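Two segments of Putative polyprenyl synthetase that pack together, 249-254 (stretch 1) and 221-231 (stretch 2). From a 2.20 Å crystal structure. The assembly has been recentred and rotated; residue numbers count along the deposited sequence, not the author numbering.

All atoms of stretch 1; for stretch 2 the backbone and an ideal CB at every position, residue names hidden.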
ATOM      1  N   LYS A 249     -10.775  19.705  12.420  1.00 56.59           N
ATOM      2  CA  LYS A 249     -11.628  19.440  13.524  1.00 54.11           C
ATOM      3  C   LYS A 249     -10.913  18.635  14.577  1.00 51.90           C
ATOM      4  O   LYS A 249     -11.171  17.478  14.762  1.00 53.65           O
ATOM      5  CB  LYS A 249     -12.895  18.795  13.039  1.00 60.44           C
ATOM      6  CG  LYS A 249     -13.688  19.736  12.174  1.00 66.77           C
ATOM      7  CD  LYS A 249     -15.175  19.647  12.437  1.00 71.14           C
ATOM      8  CE  LYS A 249     -15.857  20.933  12.101  1.00 74.55           C
ATOM      9  NZ  LYS A 249     -15.398  21.426  10.817  1.00 75.64           N
ATOM     10  N   SER A 250     -10.014  19.286  15.279  1.00 53.07           N
ATOM     11  CA  SER A 250      -9.239  18.685  16.342  1.00 52.39           C
ATOM     12  C   SER A 250     -10.053  18.643  17.574  1.00 49.99           C
ATOM     13  O   SER A 250     -11.106  19.202  17.626  1.00 48.58           O
ATOM     14  CB  SER A 250      -7.991  19.477  16.595  1.00 53.89           C
ATOM     15  OG  SER A 250      -8.288  20.833  16.519  1.00 56.54           O
ATOM     16  N   LEU A 251      -9.534  17.989  18.580  1.00 46.52           N
ATOM     17  CA  LEU A 251     -10.272  17.768  19.784  1.00 46.18           C
ATOM     18  C   LEU A 251     -10.737  19.044  20.449  1.00 46.32           C
ATOM     19  O   LEU A 251     -11.839  19.094  20.897  1.00 46.77           O
ATOM     20  CB  LEU A 251      -9.433  16.984  20.750  1.00 43.90           C
ATOM     21  CG  LEU A 251      -9.615  15.495  20.617  1.00 50.17           C
ATOM     22  CD1 LEU A 251      -8.694  14.788  21.515  1.00 50.66           C
ATOM     23  CD2 LEU A 251     -10.995  15.129  20.921  1.00 37.35           C
ATOM     24  N   PRO A 252      -9.932  20.080  20.527  1.00 39.54           N
ATOM     25  CA  PRO A 252     -10.497  21.283  21.157  1.00 39.39           C
ATOM     26  C   PRO A 252     -11.710  21.844  20.400  1.00 43.61           C
ATOM     27  O   PRO A 252     -12.720  22.193  21.027  1.00 40.38           O
ATOM     28  CB  PRO A 252      -9.344  22.295  21.128  1.00 34.97           C
ATOM     29  CG  PRO A 252      -8.124  21.538  20.810  1.00 39.33           C
ATOM     30  CD  PRO A 252      -8.516  20.262  20.148  1.00 31.87           C
ATOM     31  N   VAL A 253     -11.603  21.900  19.071  1.00 46.44           N
ATOM     32  CA  VAL A 253     -12.679  22.383  18.196  1.00 45.38           C
ATOM     33  C   VAL A 253     -13.943  21.580  18.425  1.00 45.76           C
ATOM     34  O   VAL A 253     -15.012  22.128  18.695  1.00 48.36           O
ATOM     35  CB  VAL A 253     -12.285  22.251  16.712  1.00 44.66           C
ATOM     36  CG1 VAL A 253     -13.401  22.759  15.804  1.00 44.40           C
ATOM     37  CG2 VAL A 253     -11.009  23.003  16.440  1.00 44.08           C
ATOM     38  N   VAL A 254     -13.792  20.266  18.338  1.00 48.43           N
ATOM     39  CA  VAL A 254     -14.898  19.333  18.490  1.00 44.85           C
ATOM     40  C   VAL A 254     -15.521  19.368  19.888  1.00 46.16           C
ATOM     41  O   VAL A 254     -16.750  19.419  20.023  1.00 48.89           O
ATOM     42  CB  VAL A 254     -14.438  17.919  18.114  1.00 44.66           C
ATOM     43  CG1 VAL A 254     -15.491  16.925  18.434  1.00 51.66           C
ATOM     44  CG2 VAL A 254     -14.100  17.859  16.618  1.00 42.58           C
ATOM     45  N   UNK A 221      -1.624  13.102  20.760  1.00 41.65           N
ATOM     46  CA  UNK A 221      -2.453  13.800  19.783  1.00 42.68           C
ATOM     47  C   UNK A 221      -3.287  14.928  20.397  1.00 44.56           C
ATOM     48  O   UNK A 221      -3.473  15.979  19.767  1.00 43.13           O
ATOM     49  CB  UNK A 221      -3.380  12.799  19.091  1.00 42.68           C
ATOM     50  N   UNK A 222      -3.766  14.716  21.621  1.00 43.32           N
ATOM     51  CA  UNK A 222      -4.432  15.780  22.389  1.00 42.64           C
ATOM     52  C   UNK A 222      -3.521  16.995  22.601  1.00 45.78           C
ATOM     53  O   UNK A 222      -3.945  18.140  22.400  1.00 49.68           O
ATOM     54  CB  UNK A 222      -4.890  15.238  23.745  1.00 42.64           C
ATOM     55  N   UNK A 223      -2.264  16.739  22.966  1.00 47.30           N
ATOM     56  CA  UNK A 223      -1.273  17.810  23.135  1.00 43.64           C
ATOM     57  C   UNK A 223      -0.923  18.458  21.794  1.00 44.38           C
ATOM     58  O   UNK A 223      -0.792  19.690  21.712  1.00 46.72           O
ATOM     59  CB  UNK A 223      -0.006  17.263  23.796  1.00 43.64           C
ATOM     60  N   UNK A 224      -0.785  17.633  20.753  1.00 42.23           N
ATOM     61  CA  UNK A 224      -0.611  18.117  19.374  1.00 46.49           C
ATOM     62  C   UNK A 224      -1.748  19.035  18.925  1.00 39.37           C
ATOM     63  O   UNK A 224      -1.519  20.064  18.298  1.00 42.31           O
ATOM     64  CB  UNK A 224      -0.508  16.930  18.414  1.00 46.49           C
ATOM     65  N   UNK A 225      -2.970  18.661  19.272  1.00 37.19           N
ATOM     66  CA  UNK A 225      -4.135  19.503  19.016  1.00 40.04           C
ATOM     67  C   UNK A 225      -4.124  20.822  19.793  1.00 42.96           C
ATOM     68  O   UNK A 225      -4.582  21.844  19.280  1.00 42.42           O
ATOM     69  CB  UNK A 225      -5.408  18.726  19.359  1.00 40.04           C
ATOM     70  N   UNK A 226      -3.628  20.797  21.028  1.00 41.72           N
ATOM     71  CA  UNK A 226      -3.487  22.042  21.797  1.00 40.66           C
ATOM     72  C   UNK A 226      -2.429  22.943  21.189  1.00 43.76           C
ATOM     73  O   UNK A 226      -2.638  24.151  21.082  1.00 50.91           O
ATOM     74  CB  UNK A 226      -3.134  21.738  23.255  1.00 40.66           C
ATOM     75  N   UNK A 227      -1.311  22.352  20.760  1.00 48.34           N
ATOM     76  CA  UNK A 227      -0.226  23.115  20.144  1.00 45.84           C
ATOM     77  C   UNK A 227      -0.565  23.585  18.734  1.00 46.19           C
ATOM     78  O   UNK A 227      -0.044  24.604  18.284  1.00 46.33           O
ATOM     79  CB  UNK A 227       1.049  22.270  20.108  1.00 45.84           C
ATOM     80  N   UNK A 228      -1.409  22.837  18.022  1.00 45.97           N
ATOM     81  CA  UNK A 228      -1.852  23.259  16.685  1.00 42.49           C
ATOM     82  C   UNK A 228      -2.635  24.570  16.696  1.00 44.68           C
ATOM     83  O   UNK A 228      -2.571  25.352  15.750  1.00 48.39           O
ATOM     84  CB  UNK A 228      -2.716  22.163  16.057  1.00 42.49           C
ATOM     85  N   UNK A 229      -3.373  24.818  17.772  1.00 47.82           N
ATOM     86  CA  UNK A 229      -4.037  26.111  17.939  1.00 50.16           C
ATOM     87  C   UNK A 229      -3.212  27.121  18.757  1.00 47.99           C
ATOM     88  O   UNK A 229      -2.830  28.160  18.241  1.00 48.49           O
ATOM     89  CB  UNK A 229      -5.395  25.900  18.612  1.00 50.16           C
ATOM     90  N   UNK A 230      -2.916  26.817  20.017  1.00 51.23           N
ATOM     91  CA  UNK A 230      -2.300  27.831  20.897  1.00 53.40           C
ATOM     92  C   UNK A 230      -0.777  27.880  20.958  1.00 53.90           C
ATOM     93  O   UNK A 230      -0.221  28.609  21.777  1.00 50.29           O
ATOM     94  CB  UNK A 230      -2.812  27.610  22.322  1.00 53.40           C
ATOM     95  N   UNK A 231      -0.113  27.123  20.085  1.00 57.14           N
ATOM     96  CA  UNK A 231       1.341  27.040  20.079  1.00 59.61           C
ATOM     97  C   UNK A 231       2.026  28.282  19.547  1.00 66.05           C
ATOM     98  O   UNK A 231       1.552  28.911  18.598  1.00 63.74           O
ATOM     99  CB  UNK A 231       1.781  25.832  19.250  1.00 59.61           C
TER

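Residues 221 to 230 are the last part of a helix that begins earlier in the chain, and they pack against the segment at Ser 250, just before a helix, and the first residues of that helix. Position 221 directs CA-to-CB sideways, with nothing of stretch 1 within 5.5 Å of the ideal CB, so many side chains would suit it. It is Gln 221.

Position 222 also points sideways, but its ideal CB lies 4.4 Å from Leu 251 CD1, which favours an apolar residue, small or moderate in size. Ala 222 meets that methyl with its own CB. Positions 223 and 224 are out of reach of stretch 1; they are Val 223 and Asp 224.

Position 225 is the centre of the contact. Its CB points toward stretch 1, with the ideal CB 3.6 Å from Pro 252 CD and 3.9 Å from Ser 250 CB. Nearby is the backbone N of Leu 251, in the first turn of a helix, where amide groups lack partners from a preceding turn. A short side chain carrying an acceptor would suit, such as Asp or Asn. The residue is Asp 225: in the m rotamer, it accepts a nearly straight hydrogen bond from Leu 251 N to OD2 (3.1 Å, 173°). Its other oxygen, OD1, accepts from Gln 221 NE2 at 3.1 Å, so the amide one turn earlier helps hold the carboxylate. A water donates to Asp 225 O (2.7 Å) and accepts from Ser 250 OG (2.8 Å), bridging the stretches.

Position 226 points away, and many side chains would fit; Leu 226 is marginal, although its end comes nearer. Position 227 is out of reach and is Leu 227. At 228 a CB would point toward stretch 1 but find nothing within 5.5 Å, and would be crowded by the O of 224 at 3.3 Å; Gly 228 suits.

Position 229 points toward stretch 1 from a distance, so a long apolar side chain such as Ile, Leu or Met could reach Pro 252 and Val 253. Ile 229 does so through CD1, which lies 3.8 Å from Pro 252 CG and 4.3 Å from Val 253 CG2.

Position 230 points sideways, and a long or large side chain would be needed to reach the proline. Trp 230 brings CZ3 to 4.1 Å from Pro 252 CB, which sits at the ring edge. Position 231 leaves the helix, and a CB there would clash with the O of 227 at 2.4 Å, favouring glycine; Gly 231 fits.

Stretch 2, residues 221-231: QAVDDLLGIWG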
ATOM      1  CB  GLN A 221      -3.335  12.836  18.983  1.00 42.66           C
ATOM      2  CG  GLN A 221      -3.927  13.490  17.711  1.00 30.63           C
ATOM      3  CD  GLN A 221      -2.871  14.004  16.781  1.00 33.02           C
ATOM      4  OE1 GLN A 221      -1.960  13.265  16.393  1.00 41.20           O
ATOM      5  NE2 GLN A 221      -2.965  15.285  16.418  1.00 39.82           N
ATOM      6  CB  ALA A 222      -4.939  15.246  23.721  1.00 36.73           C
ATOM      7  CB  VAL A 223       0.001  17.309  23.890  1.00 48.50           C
ATOM      8  CG1 VAL A 223       1.136  18.316  23.806  1.00 37.64           C
ATOM      9  CG2 VAL A 223      -0.329  17.029  25.351  1.00 43.74           C
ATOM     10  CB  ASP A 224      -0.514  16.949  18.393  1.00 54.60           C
ATOM     11  CG  ASP A 224       0.839  16.847  17.737  1.00 62.73           C
ATOM     12  OD1 ASP A 224       1.381  17.884  17.299  1.00 68.38           O
ATOM     13  OD2 ASP A 224       1.350  15.715  17.633  1.00 76.06           O
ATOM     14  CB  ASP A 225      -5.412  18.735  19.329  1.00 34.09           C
ATOM     15  CG  ASP A 225      -5.661  17.608  18.361  1.00 32.16           C
ATOM     16  OD1 ASP A 225      -4.903  17.488  17.369  1.00 36.39           O
ATOM     17  OD2 ASP A 225      -6.608  16.834  18.604  1.00 38.17           O
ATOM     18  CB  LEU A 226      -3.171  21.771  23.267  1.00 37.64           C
ATOM     19  CG  LEU A 226      -4.269  21.156  24.142  1.00 37.94           C
ATOM     20  CD1 LEU A 226      -3.665  20.639  25.434  1.00 38.75           C
ATOM     21  CD2 LEU A 226      -5.413  22.144  24.424  1.00 30.39           C
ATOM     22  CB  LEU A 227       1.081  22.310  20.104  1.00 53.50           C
ATOM     23  CG  LEU A 227       1.758  21.717  21.355  1.00 68.45           C
ATOM     24  CD1 LEU A 227       3.126  21.118  20.980  1.00 66.09           C
ATOM     25  CD2 LEU A 227       1.902  22.708  22.528  1.00 73.47           C
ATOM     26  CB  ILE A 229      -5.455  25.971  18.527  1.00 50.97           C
ATOM     27  CG1 ILE A 229      -6.288  24.982  17.693  1.00 44.09           C
ATOM     28  CG2 ILE A 229      -6.132  27.355  18.611  1.00 46.59           C
ATOM     29  CD1 ILE A 229      -7.531  24.462  18.399  1.00 32.94           C
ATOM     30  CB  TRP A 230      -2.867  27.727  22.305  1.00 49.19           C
ATOM     31  CG  TRP A 230      -4.297  28.107  22.343  1.00 46.10           C
ATOM     32  CD1 TRP A 230      -4.807  29.375  22.387  1.00 36.20           C
ATOM     33  CD2 TRP A 230      -5.417  27.218  22.323  1.00 45.50           C
ATOM     34  NE1 TRP A 230      -6.184  29.327  22.409  1.00 49.13           N
ATOM     35  CE2 TRP A 230      -6.584  28.016  22.369  1.00 44.58           C
ATOM     36  CE3 TRP A 230      -5.549  25.821  22.273  1.00 42.00           C
ATOM     37  CZ2 TRP A 230      -7.867  27.468  22.369  1.00 39.40           C
ATOM     38  CZ3 TRP A 230      -6.829  25.275  22.273  1.00 43.78           C
ATOM     39  CH2 TRP A 230      -7.972  26.101  22.313  1.00 42.40           C
TER
HETATM   40  O   HOH W   1      -5.656  21.694  16.783  1.00 42.45           O
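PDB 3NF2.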